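Local coordinates for ReP1-NCXSQ (Loligo pealei, PDB 3PPT), which binds fatty acids such as palmitoleate in a beta-barrel, also binds phosphoinositides and, when phosphorylated, stimulates the squid nerve sodium/calcium exchanger, at residues A[17-20]-A[21-25]. Numbering follows the deposited sequence.
Sequences DDYM and KAVGV
Asp17 and Lys21, one helical turn apart, meet in a long salt bridge of 3.6 Å between Asp17 OD2 and Lys21 NZ. The extended lysine chain passes Asp17 O, with Lys21 CG at 3.4 Å from it, and brings Lys21 CE, at 3.3 Å, nearer to Asp17 OD2 than NZ is, consistent with a weakly directed bridge. A water donates to Asp17 OD2 and to Asp18 OD1 (2.6 Å from the water oxygen) and accepts a weak bond from Lys21 NZ, linking both acids to one ammonium group. On the buried side, Val23 CG1 sits over one face of the Tyr19 ring, 4.0 Å from Tyr19 CZ; chi1 of 178° sends the ring past its own carbonyl carbon toward the following turn, where CG1 meets CE2, CZ and OH. With an alanine at Val23, that face would probably lose this cover and a gap would open beside the ring. Val25 CG2 lies 3.8 Å from Met20 CB and also against Met20 O, so the compact valine shields the capping carbonyl.

The helix ends in a Schellman motif: Val25 N bonds Met20 O (3.0 Å, N-H...O angle 161°) and Gly24 N bonds Lys21 O (3.1 Å). Gly24 N and Val23 N add weak bonds to Met20 O. At Gly24's phi of 97° a CB would jam against the preceding carbonyl oxygen, hence glycine.

Further out, in the helix-turn-helix lid of the fatty-acid-binding protein fold, flexible, apolar Met20 suits a surface touching palmitoleic acid, and Tyr19 packs on strands 111-118 and 121-130 with its hydroxyl bonded to Ser101. Asp17 OD1 makes a salt bridge to Arg30 NH1 and a hydrogen bond with Asn34 ND2, both on helix 27-35; OD2 meets the water and distant Lys21, which probably adds little more than a screened attraction.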
ATOM      1  N   ASP A  17      -5.930   5.478  11.263  1.00 11.16           N
ATOM      2  CA  ASP A  17      -6.020   6.903  11.578  1.00 11.60           C
ATOM      3  C   ASP A  17      -4.704   7.417  12.192  1.00 11.05           C
ATOM      4  O   ASP A  17      -4.206   8.481  11.809  1.00 11.35           O
ATOM      5  CB  ASP A  17      -7.210   7.194  12.500  1.00 13.51           C
ATOM      6  CG  ASP A  17      -7.554   8.673  12.555  1.00 15.23           C
ATOM      7  OD1 ASP A  17      -7.635   9.307  11.477  1.00 14.91           O
ATOM      8  OD2 ASP A  17      -7.745   9.196  13.671  1.00 19.49           O
ATOM      9  N   ASP A  18      -4.138   6.664  13.133  1.00 11.65           N
ATOM     10  CA  ASP A  18      -2.860   7.069  13.714  1.00 12.80           C
ATOM     11  C   ASP A  18      -1.724   7.056  12.679  1.00 12.10           C
ATOM     12  O   ASP A  18      -0.847   7.916  12.726  1.00 13.12           O
ATOM     13  CB  ASP A  18      -2.509   6.220  14.940  1.00 16.41           C
ATOM     14  CG  ASP A  18      -3.134   6.759  16.224  1.00 19.58           C
ATOM     15  OD1 ASP A  18      -3.894   7.753  16.165  1.00 21.91           O
ATOM     16  OD2 ASP A  18      -2.862   6.195  17.300  1.00 20.88           O
ATOM     17  N   TYR A  19      -1.746   6.098  11.748  1.00 11.73           N
ATOM     18  CA  TYR A  19      -0.783   6.083  10.653  1.00 10.94           C
ATOM     19  C   TYR A  19      -0.887   7.402   9.868  1.00 11.32           C
ATOM     20  O   TYR A  19       0.117   8.091   9.625  1.00 11.49           O
ATOM     21  CB  TYR A  19      -0.982   4.865   9.726  1.00 11.66           C
ATOM     22  CG  TYR A  19      -0.004   4.913   8.569  1.00 11.22           C
ATOM     23  CD1 TYR A  19       1.265   4.360   8.689  1.00 11.97           C
ATOM     24  CD2 TYR A  19      -0.328   5.563   7.377  1.00 11.84           C
ATOM     25  CE1 TYR A  19       2.176   4.450   7.665  1.00 12.25           C
ATOM     26  CE2 TYR A  19       0.582   5.661   6.352  1.00 11.64           C
ATOM     27  CZ  TYR A  19       1.832   5.104   6.501  1.00 11.60           C
ATOM     28  OH  TYR A  19       2.748   5.208   5.489  1.00 12.98           O
ATOM     29  N   MET A  20      -2.105   7.752   9.457  1.00 10.55           N
ATOM     30  CA  MET A  20      -2.304   8.982   8.707  1.00 11.07           C
ATOM     31  C   MET A  20      -1.906  10.233   9.498  1.00 11.49           C
ATOM     32  O   MET A  20      -1.314  11.144   8.933  1.00 11.74           O
ATOM     33  CB  MET A  20      -3.748   9.092   8.226  1.00 11.48           C
ATOM     34  CG  MET A  20      -4.078   8.101   7.106  1.00 11.71           C
ATOM     35  SD  MET A  20      -5.676   8.436   6.365  1.00 11.45           S
ATOM     36  CE  MET A  20      -6.772   7.927   7.693  1.00 11.80           C
ATOM     37  N   LYS A  21      -2.218  10.280  10.792  1.00 11.52           N
ATOM     38  CA  LYS A  21      -1.793  11.414  11.613  1.00 13.30           C
ATOM     39  C   LYS A  21      -0.271  11.531  11.630  1.00 13.56           C
ATOM     40  O   LYS A  21       0.267  12.628  11.533  1.00 15.02           O
ATOM     41  CB  LYS A  21      -2.338  11.301  13.035  1.00 14.48           C
ATOM     42  CG  LYS A  21      -3.831  11.577  13.134  1.00 15.20           C
ATOM     43  CD  LYS A  21      -4.325  11.452  14.567  1.00 18.29           C
ATOM     44  CE  LYS A  21      -5.812  11.728  14.644  1.00 21.16           C
ATOM     45  NZ  LYS A  21      -6.329  11.554  16.028  1.00 23.20           N
ATOM     46  N   ALA A  22       0.419  10.396  11.705  1.00 13.32           N
ATOM     47  CA  ALA A  22       1.876  10.395  11.796  1.00 13.77           C
ATOM     48  C   ALA A  22       2.514  10.916  10.513  1.00 14.27           C
ATOM     49  O   ALA A  22       3.580  11.524  10.563  1.00 16.62           O
ATOM     50  CB  ALA A  22       2.391   9.012  12.127  1.00 14.66           C
ATOM     51  N   VAL A  23       1.868  10.703   9.367  1.00 13.09           N
ATOM     52  CA  VAL A  23       2.435  11.208   8.115  1.00 13.55           C
ATOM     53  C   VAL A  23       1.892  12.589   7.748  1.00 14.95           C
ATOM     54  O   VAL A  23       2.309  13.174   6.754  1.00 17.03           O
ATOM     55  CB  VAL A  23       2.307  10.216   6.922  1.00 14.04           C
ATOM     56  CG1 VAL A  23       2.925   8.875   7.280  1.00 15.08           C
ATOM     57  CG2 VAL A  23       0.853  10.049   6.484  1.00 14.78           C
ATOM     58  N   GLY A  24       0.971  13.113   8.555  1.00 13.50           N
ATOM     59  CA  GLY A  24       0.537  14.493   8.405  1.00 13.91           C
ATOM     60  C   GLY A  24      -0.737  14.720   7.607  1.00 13.47           C
ATOM     61  O   GLY A  24      -0.996  15.843   7.168  1.00 15.23           O
ATOM     62  N   VAL A  25      -1.549  13.681   7.417  1.00 12.86           N
ATOM     63  CA  VAL A  25      -2.796  13.838   6.663  1.00 12.86           C
ATOM     64  C   VAL A  25      -3.770  14.731   7.427  1.00 13.18           C
ATOM     65  O   VAL A  25      -3.948  14.579   8.633  1.00 13.91           O
ATOM     66  CB  VAL A  25      -3.455  12.475   6.355  1.00 12.22           C
ATOM     67  CG1 VAL A  25      -4.679  12.661   5.479  1.00 13.03           C
ATOM     68  CG2 VAL A  25      -2.443  11.539   5.686  1.00 13.26           C
TER
HETATM   69  O   HOH W   1      -6.419   8.299  15.875  1.00 39.66           O